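Side-chain contacts in NAD nucleotidase (Haemophilus influenzae, PDB 3ZTV), which degrades NAD to adenosine and nicotinamide riboside, acting as a zinc-dependent 5'-nucleotidase and NAD(P) pyrophosphatase of broad substrate range: residues A85-M90 with L113-P118; T79-S84 with D351-E356; S14-N19 with N54-K59; A107-L112 with K172-Y177; Y143-V148 with K152-G157. All coordinates share one frame; numbering follows the deposited sequence.

Contact 1: residues A85-M90 with L113-P118; sequences ADAAVM and LKLLEP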
# COMPACT_ATOMS: atom_id res chain seq x y z
N ALA A 85 -4.39 -9.92 -34.69
CA ALA A 85 -3.66 -9.05 -35.61
C ALA A 85 -2.53 -8.33 -34.88
O ALA A 85 -1.41 -8.23 -35.39
CB ALA A 85 -4.60 -8.06 -36.25
N ASP A 86 -2.82 -7.86 -33.67
CA ASP A 86 -1.81 -7.20 -32.85
C ASP A 86 -0.70 -8.18 -32.49
O ASP A 86 0.48 -7.84 -32.58
CB ASP A 86 -2.44 -6.59 -31.60
CG ASP A 86 -3.33 -5.42 -31.93
OD1 ASP A 86 -2.78 -4.40 -32.41
OD2 ASP A 86 -4.56 -5.50 -31.74
N ALA A 87 -1.06 -9.39 -32.08
CA ALA A 87 -0.06 -10.40 -31.77
C ALA A 87 0.84 -10.68 -32.97
O ALA A 87 2.06 -10.82 -32.82
CB ALA A 87 -0.71 -11.69 -31.25
N ALA A 88 0.24 -10.75 -34.16
CA ALA A 88 0.99 -11.07 -35.36
C ALA A 88 2.06 -10.01 -35.67
O ALA A 88 3.22 -10.34 -35.97
CB ALA A 88 0.04 -11.24 -36.55
N VAL A 89 1.67 -8.74 -35.62
CA VAL A 89 2.63 -7.69 -35.94
C VAL A 89 3.68 -7.50 -34.83
O VAL A 89 4.85 -7.21 -35.11
CB VAL A 89 1.97 -6.35 -36.36
CG1 VAL A 89 1.08 -6.56 -37.61
CG2 VAL A 89 1.16 -5.75 -35.21
N MET A 90 3.27 -7.72 -33.58
CA MET A 90 4.22 -7.69 -32.47
C MET A 90 5.25 -8.81 -32.59
O MET A 90 6.45 -8.58 -32.42
CB MET A 90 3.48 -7.80 -31.13
CG MET A 90 2.67 -6.56 -30.79
SD MET A 90 1.50 -6.79 -29.43
CE MET A 90 2.59 -6.72 -28.00
N LEU A 113 -6.49 -13.47 -22.58
CA LEU A 113 -6.01 -14.78 -22.98
C LEU A 113 -5.92 -14.90 -24.51
O LEU A 113 -4.98 -15.49 -25.04
CB LEU A 113 -6.90 -15.88 -22.40
CG LEU A 113 -6.39 -17.31 -22.60
CD1 LEU A 113 -5.06 -17.51 -21.90
CD2 LEU A 113 -7.43 -18.31 -22.09
N LYS A 114 -6.89 -14.31 -25.21
CA LYS A 114 -6.91 -14.38 -26.68
C LYS A 114 -5.74 -13.62 -27.32
O LYS A 114 -5.28 -13.97 -28.40
CB LYS A 114 -8.24 -13.87 -27.23
CG LYS A 114 -9.40 -14.80 -26.95
CD LYS A 114 -10.70 -14.26 -27.53
CE LYS A 114 -10.59 -14.09 -29.04
NZ LYS A 114 -11.83 -13.51 -29.63
N LEU A 115 -5.28 -12.56 -26.66
CA LEU A 115 -4.06 -11.89 -27.10
C LEU A 115 -2.82 -12.72 -26.79
O LEU A 115 -1.93 -12.90 -27.63
CB LEU A 115 -3.92 -10.50 -26.45
CG LEU A 115 -2.57 -9.80 -26.66
CD1 LEU A 115 -2.38 -9.40 -28.12
CD2 LEU A 115 -2.43 -8.57 -25.77
N LEU A 116 -2.75 -13.24 -25.56
CA LEU A 116 -1.54 -13.90 -25.09
C LEU A 116 -1.25 -15.24 -25.79
O LEU A 116 -0.09 -15.62 -25.94
CB LEU A 116 -1.57 -14.08 -23.57
CG LEU A 116 -1.62 -12.78 -22.75
CD1 LEU A 116 -1.50 -13.06 -21.26
CD2 LEU A 116 -0.51 -11.82 -23.17
N GLU A 117 -2.30 -15.94 -26.21
CA GLU A 117 -2.13 -17.26 -26.82
C GLU A 117 -1.24 -17.20 -28.07
O GLU A 117 -0.24 -17.90 -28.15
CB GLU A 117 -3.47 -17.94 -27.11
CG GLU A 117 -3.35 -19.35 -27.70
CD GLU A 117 -2.86 -20.39 -26.70
OE1 GLU A 117 -2.37 -20.01 -25.61
OE2 GLU A 117 -2.97 -21.60 -27.01
N PRO A 118 -1.59 -16.33 -29.05
CA PRO A 118 -0.74 -16.20 -30.24
C PRO A 118 0.54 -15.37 -30.02
O PRO A 118 1.47 -15.46 -30.83
CB PRO A 118 -1.66 -15.50 -31.25
CG PRO A 118 -2.65 -14.76 -30.43
CD PRO A 118 -2.86 -15.60 -29.19
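Ala87 sets its single methyl against the ring of Pro118, CB lying 3.7 Å from Pro118 CG and 3.9 Å from Pro118 CB. The same methyl also comes near the helix backbone and side chain on the other segment, with Ala87 CB 4.0 Å from Leu115 O and 4.2 Å from Leu115 CD1. Leu115 reaches this place because its CG is swung anti to the backbone N (chi1 170°), which brings one branch, CD1, toward helix 84-93; Leu115 CD1 also brushes Asp86 CB at 4.5 Å. The small methyl is consistent with the close approach of helix 84-93 to the end of the 113-118 segment, the CA atoms of Ala87 and Pro118 standing 6.0 Å apart. Both elements belong to the calcineurin-like phosphoesterase domain, which carries the zinc site. Asp86 gives only its CB to this packing. Its carboxylate turns to the loop that follows strand 11-18, where OD2 is hydrogen-bonded to Ser23 and OD1 to His21, close to the zinc ligand His22. With no hydrogen bond joining the two segments, their contact rests on van der Waals packing, mainly between carbon atoms, and the buried carboxylate of Asp86 has hydrogen-bond partners for both oxygens in that loop.

Contact 2: residues T79-S84 with D351-E356; sequences TLFGGS and DRLAQE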
# COMPACT_ATOMS: atom_id res chain seq x y z
N THR A 79 -11.12 -5.22 -32.57
CA THR A 79 -12.50 -5.70 -32.48
C THR A 79 -12.78 -6.93 -33.34
O THR A 79 -13.43 -7.86 -32.90
CB THR A 79 -13.45 -4.57 -32.89
OG1 THR A 79 -13.10 -3.38 -32.17
CG2 THR A 79 -14.90 -4.95 -32.59
N LEU A 80 -12.27 -6.93 -34.57
CA LEU A 80 -12.64 -7.98 -35.51
C LEU A 80 -11.72 -9.19 -35.44
O LEU A 80 -12.02 -10.23 -36.04
CB LEU A 80 -12.68 -7.43 -36.93
CG LEU A 80 -13.69 -6.30 -37.11
CD1 LEU A 80 -13.59 -5.67 -38.49
CD2 LEU A 80 -15.10 -6.80 -36.85
N PHE A 81 -10.62 -9.07 -34.69
CA PHE A 81 -9.63 -10.14 -34.61
C PHE A 81 -9.32 -10.62 -33.19
O PHE A 81 -8.57 -11.58 -33.03
CB PHE A 81 -8.34 -9.73 -35.32
CG PHE A 81 -8.54 -9.39 -36.77
CD1 PHE A 81 -8.65 -10.40 -37.71
CD2 PHE A 81 -8.68 -8.08 -37.18
CE1 PHE A 81 -8.87 -10.11 -39.06
CE2 PHE A 81 -8.89 -7.78 -38.52
CZ PHE A 81 -8.99 -8.79 -39.46
N GLY A 82 -9.87 -9.96 -32.18
CA GLY A 82 -9.67 -10.36 -30.79
C GLY A 82 -8.22 -10.37 -30.35
O GLY A 82 -7.85 -11.14 -29.46
N GLY A 83 -7.39 -9.53 -30.97
CA GLY A 83 -5.99 -9.43 -30.57
C GLY A 83 -5.01 -10.17 -31.46
O GLY A 83 -3.80 -9.95 -31.35
N SER A 84 -5.51 -11.03 -32.35
CA SER A 84 -4.62 -11.84 -33.18
C SER A 84 -3.81 -11.01 -34.18
O SER A 84 -2.68 -11.37 -34.50
CB SER A 84 -5.39 -12.95 -33.90
OG SER A 84 -6.26 -12.42 -34.87
N ASP A 351 -12.02 -5.78 -44.11
CA ASP A 351 -13.05 -5.22 -44.98
C ASP A 351 -14.25 -6.15 -45.13
O ASP A 351 -15.38 -5.69 -45.26
CB ASP A 351 -12.45 -4.86 -46.35
CG ASP A 351 -11.48 -3.69 -46.27
OD1 ASP A 351 -11.48 -2.98 -45.24
OD2 ASP A 351 -10.72 -3.48 -47.24
N ARG A 352 -14.00 -7.46 -45.08
CA ARG A 352 -15.09 -8.44 -45.11
C ARG A 352 -15.82 -8.47 -43.76
O ARG A 352 -17.03 -8.34 -43.69
CB ARG A 352 -14.56 -9.84 -45.45
CG ARG A 352 -13.84 -9.94 -46.79
CD ARG A 352 -13.38 -11.38 -47.07
NE ARG A 352 -14.46 -12.24 -47.55
CZ ARG A 352 -14.35 -13.55 -47.72
NH1 ARG A 352 -13.21 -14.17 -47.43
NH2 ARG A 352 -15.38 -14.25 -48.17
N LEU A 353 -15.05 -8.59 -42.68
CA LEU A 353 -15.62 -8.76 -41.34
C LEU A 353 -16.41 -7.54 -40.86
O LEU A 353 -17.36 -7.68 -40.10
CB LEU A 353 -14.53 -9.11 -40.33
CG LEU A 353 -13.82 -10.45 -40.58
CD1 LEU A 353 -12.61 -10.61 -39.67
CD2 LEU A 353 -14.81 -11.60 -40.40
N ALA A 354 -16.01 -6.35 -41.30
CA ALA A 354 -16.66 -5.12 -40.86
C ALA A 354 -18.08 -4.99 -41.39
O ALA A 354 -18.86 -4.18 -40.89
CB ALA A 354 -15.83 -3.90 -41.23
N GLN A 355 -18.41 -5.77 -42.43
CA GLN A 355 -19.75 -5.76 -43.02
C GLN A 355 -20.70 -6.72 -42.30
O GLN A 355 -21.89 -6.75 -42.61
CB GLN A 355 -19.68 -6.12 -44.50
CG GLN A 355 -18.91 -5.10 -45.33
CD GLN A 355 -18.83 -5.51 -46.78
OE1 GLN A 355 -19.76 -5.29 -47.56
NE2 GLN A 355 -17.73 -6.15 -47.15
N GLU A 356 -20.17 -7.50 -41.37
CA GLU A 356 -21.00 -8.42 -40.60
C GLU A 356 -21.88 -7.68 -39.59
O GLU A 356 -21.57 -6.57 -39.17
CB GLU A 356 -20.15 -9.50 -39.92
CG GLU A 356 -19.49 -10.45 -40.91
CD GLU A 356 -18.74 -11.60 -40.26
OE1 GLU A 356 -18.58 -11.59 -39.02
OE2 GLU A 356 -18.30 -12.51 -40.99
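Leu80 and Leu353 face one another with similar conformations. In both, CG stands anti to the carbonyl carbon (chi1 -60° and -63°) and the chain then runs on extended, which pushes CD1 forward across the contact. The CD1 branch of Leu80 settles over the backbone at Ala354, 3.8 Å from Ala354 N, and touches two side chains there: Leu80 CD1 is 4.0 Å from Leu353 CB and equally far from Ala354 CB. In return, Leu353 CD1 enters the corner between Leu80 and Phe81, 3.7 Å from Leu80 O. The segment 79-84 joins helices 76-79 and 84-93, and its type I' turn from Phe81 to Ser84 uses Gly82 and Gly83, both at positive phi, to reverse the chain, with Gly83 as N-cap of the second helix. Across from it, a type I turn runs from Leu353 to Glu356 as the chain leaves helix 337-353 toward the C-terminal domain. Phe81 too has CG beside its backbone N (chi1 -59°), which brings the end of its ring nearer the helix, where it meets Leu353 obliquely, Phe81 CE1 lying 3.8 Å from Leu353 CD1. Tyr346, further back on helix 337-353, makes an edge-to-face contact with the same ring, while Phe423 of helix 423-429 packs on Leu80.

Contact 3: residues S14-N19 with N54-K59; sequences SILHIN and NKLRKK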
# COMPACT_ATOMS: atom_id res chain seq x y z
N SER A 14 21.32 -0.48 -25.68
CA SER A 14 20.61 0.34 -26.66
C SER A 14 19.10 0.06 -26.55
O SER A 14 18.60 -0.89 -27.14
CB SER A 14 21.12 0.08 -28.08
OG SER A 14 22.49 0.44 -28.15
N ILE A 15 18.40 0.89 -25.78
CA ILE A 15 16.97 0.69 -25.56
C ILE A 15 16.16 1.25 -26.74
O ILE A 15 16.35 2.39 -27.14
CB ILE A 15 16.53 1.33 -24.24
CG1 ILE A 15 17.39 0.78 -23.09
CG2 ILE A 15 15.05 1.09 -23.99
CD1 ILE A 15 17.12 1.42 -21.76
N LEU A 16 15.28 0.42 -27.28
CA LEU A 16 14.40 0.78 -28.39
C LEU A 16 12.99 0.42 -27.95
O LEU A 16 12.74 -0.72 -27.54
CB LEU A 16 14.77 -0.02 -29.64
CG LEU A 16 16.17 0.25 -30.19
CD1 LEU A 16 16.59 -0.82 -31.21
CD2 LEU A 16 16.23 1.63 -30.82
N HIS A 17 12.07 1.38 -27.97
CA HIS A 17 10.79 1.14 -27.32
C HIS A 17 9.60 1.84 -27.99
O HIS A 17 9.74 2.91 -28.60
CB HIS A 17 10.88 1.54 -25.84
CG HIS A 17 11.02 3.01 -25.62
ND1 HIS A 17 12.21 3.69 -25.75
CD2 HIS A 17 10.10 3.92 -25.25
CE1 HIS A 17 12.01 4.97 -25.48
NE2 HIS A 17 10.73 5.13 -25.17
N ILE A 18 8.44 1.20 -27.88
CA ILE A 18 7.15 1.82 -28.22
C ILE A 18 6.16 1.58 -27.08
O ILE A 18 6.42 0.77 -26.16
CB ILE A 18 6.53 1.29 -29.55
CG1 ILE A 18 5.96 -0.13 -29.43
CG2 ILE A 18 7.54 1.34 -30.68
CD1 ILE A 18 5.05 -0.51 -30.61
N ASN A 19 5.00 2.23 -27.14
CA ASN A 19 3.96 2.03 -26.13
C ASN A 19 2.62 2.47 -26.69
O ASN A 19 2.56 3.32 -27.59
CB ASN A 19 4.26 2.86 -24.87
CG ASN A 19 4.32 4.35 -25.16
OD1 ASN A 19 3.34 5.09 -24.99
ND2 ASN A 19 5.47 4.80 -25.62
N ASN A 54 13.93 -2.92 -36.74
CA ASN A 54 14.85 -3.85 -37.37
C ASN A 54 16.14 -3.17 -37.78
O ASN A 54 17.23 -3.72 -37.58
CB ASN A 54 14.20 -4.53 -38.58
CG ASN A 54 13.20 -5.60 -38.18
OD1 ASN A 54 13.17 -6.03 -37.03
ND2 ASN A 54 12.38 -6.06 -39.13
N LYS A 55 16.04 -1.99 -38.36
CA LYS A 55 17.23 -1.28 -38.80
C LYS A 55 18.07 -0.78 -37.62
O LYS A 55 19.29 -0.86 -37.64
CB LYS A 55 16.86 -0.14 -39.74
CG LYS A 55 16.40 -0.63 -41.09
CD LYS A 55 16.15 0.50 -42.06
CE LYS A 55 14.78 1.12 -41.85
NZ LYS A 55 14.41 2.01 -42.99
N LEU A 56 17.41 -0.25 -36.59
CA LEU A 56 18.16 0.29 -35.45
C LEU A 56 18.83 -0.81 -34.63
O LEU A 56 19.98 -0.65 -34.20
CB LEU A 56 17.29 1.17 -34.57
CG LEU A 56 16.77 2.46 -35.22
CD1 LEU A 56 15.87 3.22 -34.26
CD2 LEU A 56 17.93 3.34 -35.72
N ARG A 57 18.14 -1.92 -34.42
CA ARG A 57 18.70 -2.98 -33.58
C ARG A 57 19.94 -3.61 -34.22
O ARG A 57 20.84 -4.06 -33.52
CB ARG A 57 17.65 -4.04 -33.22
CG ARG A 57 17.31 -5.00 -34.33
CD ARG A 57 16.08 -5.82 -33.97
NE ARG A 57 16.34 -6.75 -32.87
CZ ARG A 57 15.39 -7.37 -32.17
NH1 ARG A 57 14.12 -7.14 -32.44
NH2 ARG A 57 15.72 -8.21 -31.20
N LYS A 58 20.03 -3.60 -35.55
CA LYS A 58 21.22 -4.14 -36.22
C LYS A 58 22.37 -3.13 -36.23
O LYS A 58 23.53 -3.52 -36.36
CB LYS A 58 20.89 -4.59 -37.64
CG LYS A 58 20.88 -3.49 -38.66
CD LYS A 58 20.19 -3.96 -39.93
CE LYS A 58 20.50 -3.05 -41.10
NZ LYS A 58 19.40 -3.05 -42.08
N LYS A 59 22.04 -1.85 -36.08
CA LYS A 59 23.01 -0.76 -36.10
C LYS A 59 23.70 -0.56 -34.75
O LYS A 59 24.86 -0.13 -34.68
CB LYS A 59 22.30 0.53 -36.51
CG LYS A 59 23.18 1.77 -36.41
CD LYS A 59 22.44 3.01 -36.88
CE LYS A 59 23.35 4.22 -36.81
NZ LYS A 59 22.71 5.44 -37.37
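Residues 14-18 of strand 11-18 and residues 54-59 of helix 46-59 lie layer on layer, nearest at Leu16 and Arg57, whose CA atoms are 7.7 Å apart. From the strand Leu16 points at the helix and divides its two methyls between neighbouring residues. Leu16 CD2 goes to Leu56, 3.8 Å from Leu56 CD1, the two side chains passing at a slant. Leu16 CD1 instead lies against the helix backbone, 3.7 Å from Arg57 N, and 3.9 Å from Arg57 CB. Beyond CB, Arg57 leaves the contact: its CG sits between the backbone N and the carbonyl carbon (chi1 76°), and the chain bends further on, taking NH1 to a hydrogen bond with Asn94 O. Leu53, a turn earlier, also packs on Leu16, while Asp273 of the neighbouring strand 270-278 touches both Leu16 and Leu56. This is the helix-on-sheet layering of an alpha/beta fold. No hydrogen bond joins strand and helix; Leu16 and Leu56 meet through carbon, and the charged end of Arg57 is bound outside the contact.

Contact 4: residues A107-L112 with K172-Y177; sequences AGNEGL and KDVKFY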
# COMPACT_ATOMS: atom_id res chain seq x y z
N ALA A 107 -11.61 -6.63 -22.28
CA ALA A 107 -12.52 -7.73 -22.60
C ALA A 107 -12.36 -8.87 -21.59
O ALA A 107 -12.54 -10.04 -21.92
CB ALA A 107 -12.30 -8.21 -24.04
N GLY A 108 -12.01 -8.52 -20.36
CA GLY A 108 -11.90 -9.50 -19.30
C GLY A 108 -10.67 -10.38 -19.41
O GLY A 108 -9.84 -10.19 -20.29
N ASN A 109 -10.54 -11.34 -18.50
CA ASN A 109 -9.43 -12.27 -18.57
C ASN A 109 -9.47 -13.05 -19.87
O ASN A 109 -8.44 -13.41 -20.44
CB ASN A 109 -9.47 -13.25 -17.40
CG ASN A 109 -9.20 -12.59 -16.05
OD1 ASN A 109 -9.00 -11.38 -15.95
ND2 ASN A 109 -9.20 -13.41 -15.00
N GLU A 110 -10.70 -13.34 -20.31
CA GLU A 110 -10.95 -14.06 -21.55
C GLU A 110 -10.33 -13.33 -22.75
O GLU A 110 -9.64 -13.93 -23.58
CB GLU A 110 -12.46 -14.23 -21.75
CG GLU A 110 -13.16 -15.10 -20.69
CD GLU A 110 -13.32 -14.43 -19.33
OE1 GLU A 110 -13.26 -13.18 -19.21
OE2 GLU A 110 -13.54 -15.18 -18.35
N GLY A 111 -10.55 -12.02 -22.82
CA GLY A 111 -9.98 -11.23 -23.90
C GLY A 111 -8.46 -11.18 -23.84
O GLY A 111 -7.80 -11.22 -24.87
N LEU A 112 -7.89 -11.09 -22.64
CA LEU A 112 -6.44 -11.04 -22.53
C LEU A 112 -5.84 -12.38 -22.96
O LEU A 112 -4.82 -12.42 -23.64
CB LEU A 112 -5.99 -10.67 -21.12
CG LEU A 112 -4.48 -10.57 -20.92
CD1 LEU A 112 -3.82 -9.74 -22.02
CD2 LEU A 112 -4.15 -10.02 -19.54
N LYS A 172 -11.80 -11.31 -10.96
CA LYS A 172 -11.56 -11.22 -9.52
C LYS A 172 -10.37 -12.06 -9.06
O LYS A 172 -9.83 -11.84 -7.98
CB LYS A 172 -12.82 -11.62 -8.73
CG LYS A 172 -13.08 -13.12 -8.63
CD LYS A 172 -13.27 -13.76 -10.00
CE LYS A 172 -13.86 -15.17 -9.90
NZ LYS A 172 -12.94 -16.16 -9.25
N ASP A 173 -9.97 -13.03 -9.88
CA ASP A 173 -8.84 -13.90 -9.53
C ASP A 173 -7.49 -13.30 -9.91
O ASP A 173 -6.46 -13.97 -9.82
CB ASP A 173 -9.01 -15.31 -10.11
CG ASP A 173 -9.16 -15.33 -11.62
OD1 ASP A 173 -8.59 -14.46 -12.31
OD2 ASP A 173 -9.86 -16.23 -12.13
N VAL A 174 -7.51 -12.05 -10.37
CA VAL A 174 -6.28 -11.30 -10.63
C VAL A 174 -6.09 -10.25 -9.55
O VAL A 174 -6.94 -9.38 -9.37
CB VAL A 174 -6.32 -10.62 -12.00
CG1 VAL A 174 -5.01 -9.87 -12.25
CG2 VAL A 174 -6.56 -11.66 -13.08
N LYS A 175 -4.98 -10.32 -8.82
CA LYS A 175 -4.71 -9.40 -7.72
C LYS A 175 -3.72 -8.31 -8.12
O LYS A 175 -2.72 -8.58 -8.81
CB LYS A 175 -4.21 -10.18 -6.50
CG LYS A 175 -5.31 -10.74 -5.57
CD LYS A 175 -6.32 -11.60 -6.30
CE LYS A 175 -7.33 -12.24 -5.33
NZ LYS A 175 -6.73 -13.32 -4.48
N PHE A 176 -4.00 -7.09 -7.70
CA PHE A 176 -3.17 -5.93 -8.03
C PHE A 176 -2.48 -5.38 -6.78
O PHE A 176 -3.08 -5.35 -5.70
CB PHE A 176 -4.03 -4.82 -8.64
CG PHE A 176 -4.53 -5.11 -10.03
CD1 PHE A 176 -5.59 -5.99 -10.24
CD2 PHE A 176 -3.94 -4.51 -11.13
CE1 PHE A 176 -6.04 -6.26 -11.53
CE2 PHE A 176 -4.39 -4.78 -12.42
CZ PHE A 176 -5.45 -5.65 -12.61
N TYR A 177 -1.25 -4.90 -6.94
CA TYR A 177 -0.46 -4.34 -5.85
C TYR A 177 0.08 -2.95 -6.19
O TYR A 177 0.36 -2.63 -7.35
CB TYR A 177 0.65 -5.33 -5.46
CG TYR A 177 0.03 -6.59 -4.91
CD1 TYR A 177 -0.32 -6.69 -3.57
CD2 TYR A 177 -0.30 -7.66 -5.74
CE1 TYR A 177 -0.93 -7.83 -3.06
CE2 TYR A 177 -0.91 -8.80 -5.25
CZ TYR A 177 -1.23 -8.88 -3.91
OH TYR A 177 -1.86 -10.01 -3.43
O HOH W 1 -9.79 -16.34 -14.85
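Asn109, Val174 and Asp173, in falling order of buried surface, make up this contact. Asn109 lies on helix 108-116 with CG anti to the carbonyl carbon (chi1 -68°), a setting that sends its amide out to the opposite loop and strand. There the amide lies alongside the CG2 methyl of Val174, which is 3.7 Å from Asn109 ND2 and 3.8 Å from Asn109 OD1. Asn109 ND2 also donates a weak hydrogen bond to Asp173 OD1, 3.0 Å long but markedly bent, with 120° at the hydrogen. The amide and carboxylate planes are turned 27° from each other. A water closes the group into a ring: it accepts from Asn109 ND2 at 3.0 Å and donates to Asp173 OD2 at 2.7 Å, so that both carboxylate oxygens are linked to the one amide nitrogen, directly or through water. At the other end of the amide, OD1 accepts from the backbone N of Gly171, which fixes which way round it lies. Asp173 OD1 is shared with the hydroxyl of Ser134. Strand 174-176 pairs antiparallel with strand 128-130, whose Val128 also packs on Val174. Helix 108-116 is thereby joined to this two-stranded sheet and the loop before it, while Lys175 and Tyr177 of the same segment pack on the second subunit.

Contact 5: residues Y143-V148 with K152-G157; sequences YDIFTV and KIAIIG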
# COMPACT_ATOMS: atom_id res chain seq x y z
N TYR A 143 9.54 -10.44 -13.51
CA TYR A 143 10.78 -9.84 -13.99
C TYR A 143 11.54 -10.86 -14.82
O TYR A 143 11.17 -12.04 -14.87
CB TYR A 143 11.67 -9.36 -12.83
CG TYR A 143 12.33 -10.49 -12.05
CD1 TYR A 143 11.62 -11.22 -11.09
CD2 TYR A 143 13.66 -10.85 -12.29
CE1 TYR A 143 12.23 -12.25 -10.38
CE2 TYR A 143 14.26 -11.89 -11.59
CZ TYR A 143 13.54 -12.58 -10.63
OH TYR A 143 14.12 -13.62 -9.93
N ASP A 144 12.59 -10.40 -15.50
CA ASP A 144 13.55 -11.28 -16.15
C ASP A 144 14.95 -10.70 -15.96
O ASP A 144 15.11 -9.50 -15.72
CB ASP A 144 13.22 -11.48 -17.64
CG ASP A 144 13.96 -12.67 -18.24
OD1 ASP A 144 14.14 -13.68 -17.54
OD2 ASP A 144 14.37 -12.61 -19.43
N ILE A 145 15.96 -11.57 -16.03
CA ILE A 145 17.36 -11.14 -15.97
C ILE A 145 18.06 -11.57 -17.25
O ILE A 145 17.98 -12.74 -17.63
CB ILE A 145 18.09 -11.78 -14.77
CG1 ILE A 145 17.53 -11.24 -13.45
CG2 ILE A 145 19.59 -11.51 -14.86
CD1 ILE A 145 17.91 -12.08 -12.23
N PHE A 146 18.72 -10.64 -17.91
CA PHE A 146 19.51 -10.99 -19.08
C PHE A 146 20.96 -10.56 -18.87
O PHE A 146 21.25 -9.75 -17.99
CB PHE A 146 18.91 -10.41 -20.37
CG PHE A 146 18.80 -8.91 -20.38
CD1 PHE A 146 17.68 -8.29 -19.87
CD2 PHE A 146 19.81 -8.13 -20.92
CE1 PHE A 146 17.57 -6.90 -19.88
CE2 PHE A 146 19.70 -6.76 -20.94
CZ PHE A 146 18.58 -6.14 -20.41
N THR A 147 21.86 -11.10 -19.68
CA THR A 147 23.28 -10.84 -19.50
C THR A 147 23.84 -10.12 -20.72
O THR A 147 23.63 -10.55 -21.85
CB THR A 147 24.06 -12.14 -19.23
OG1 THR A 147 23.66 -12.69 -17.97
CG2 THR A 147 25.56 -11.88 -19.22
N VAL A 148 24.52 -9.01 -20.47
CA VAL A 148 25.22 -8.29 -21.52
C VAL A 148 26.69 -8.30 -21.17
O VAL A 148 27.09 -7.80 -20.12
CB VAL A 148 24.74 -6.83 -21.62
CG1 VAL A 148 25.60 -6.07 -22.62
CG2 VAL A 148 23.27 -6.78 -22.01
N LYS A 152 24.80 -8.84 -15.38
CA LYS A 152 23.36 -9.07 -15.26
C LYS A 152 22.57 -7.77 -15.23
O LYS A 152 22.92 -6.83 -14.52
CB LYS A 152 23.06 -9.93 -14.02
CG LYS A 152 23.62 -11.34 -14.12
CD LYS A 152 23.11 -12.24 -13.02
CE LYS A 152 23.77 -11.94 -11.70
NZ LYS A 152 23.49 -13.01 -10.70
N ILE A 153 21.50 -7.73 -16.02
CA ILE A 153 20.58 -6.61 -16.01
C ILE A 153 19.18 -7.15 -15.77
O ILE A 153 18.76 -8.11 -16.43
CB ILE A 153 20.63 -5.82 -17.33
CG1 ILE A 153 22.06 -5.33 -17.61
CG2 ILE A 153 19.65 -4.65 -17.31
CD1 ILE A 153 22.22 -4.51 -18.88
N ALA A 154 18.46 -6.57 -14.81
CA ALA A 154 17.10 -7.00 -14.53
C ALA A 154 16.09 -6.06 -15.18
O ALA A 154 16.31 -4.84 -15.25
CB ALA A 154 16.87 -7.06 -13.03
N ILE A 155 14.99 -6.63 -15.66
CA ILE A 155 13.87 -5.83 -16.13
C ILE A 155 12.60 -6.28 -15.41
O ILE A 155 12.31 -7.48 -15.32
CB ILE A 155 13.73 -5.88 -17.66
CG1 ILE A 155 12.58 -4.98 -18.12
CG2 ILE A 155 13.60 -7.30 -18.16
CD1 ILE A 155 12.61 -4.65 -19.61
N ILE A 156 11.87 -5.31 -14.87
CA ILE A 156 10.68 -5.53 -14.05
C ILE A 156 9.48 -4.94 -14.78
O ILE A 156 9.55 -3.81 -15.26
CB ILE A 156 10.82 -4.81 -12.68
CG1 ILE A 156 12.05 -5.28 -11.92
CG2 ILE A 156 9.57 -4.97 -11.82
CD1 ILE A 156 12.44 -4.33 -10.82
N GLY A 157 8.37 -5.67 -14.86
CA GLY A 157 7.17 -5.12 -15.47
C GLY A 157 6.25 -4.51 -14.43
O GLY A 157 6.25 -4.95 -13.28
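Ile153 lies across one face of the Phe146 ring, its CB 4.0 Å from the ring centroid in a CH-pi contact. Toward the rim Ile153 CG2 is 3.6 Å from Phe146 CZ, and Ile153 O also lies over a face of the ring. Phe146 has CG between its backbone N and carbonyl carbon (chi1 59°), which folds the ring over toward the partner strand; Ile155 CG2 meets its edge, and Val148 CG2 packs on Ile153 CD1 at 4.0 Å. On the opposite face of the hairpin, Ile145 CG2 rests 3.9 Å from Lys152 CB. The antiparallel beta hairpin is held at the hydrogen-bonded pairs Asp144-Ile155 and Phe146-Ile153, with all four bonds 2.8 to 2.9 Å between N and O. At the polar margin Asp144 OD2 bonds to Tyr97 OH and Lys152 NZ to Gln193 O. Strand 143-148 is the outermost of its mixed sheet within the chain. Strand 151-159 pairs on its inner side with the parallel strand 198-203, helix 179-191 covers the Tyr143 and Ala154 face, and strand 63-67 meets Phe146 and Ile155.

How the contacts relate
From the N terminus, contact 3 closes first, bringing helix 46-59 back onto strand 11-18. Contact 2 then opens at residues 79-84 and closes only at 351-356, a loop of 266 residues that holds contacts 1, 4 and 5 within it. Contact 1 begins just after, at 85-90, and returns at 113-118. Contact 4 starts at 107-112, before contact 1 has closed, so the two cross, sharing helix 108-116; its own loop, ending at 172-177, encloses the short hairpin of contact 5. Contacts 1, 3, 4 and 5 all tie parts of the phosphoesterase domain together, whereas contact 2 links it to the end of helix 337-353. Contacts 1 and 2 also touch, Leu115 CD1 lying 3.6 Å from Gly83 O.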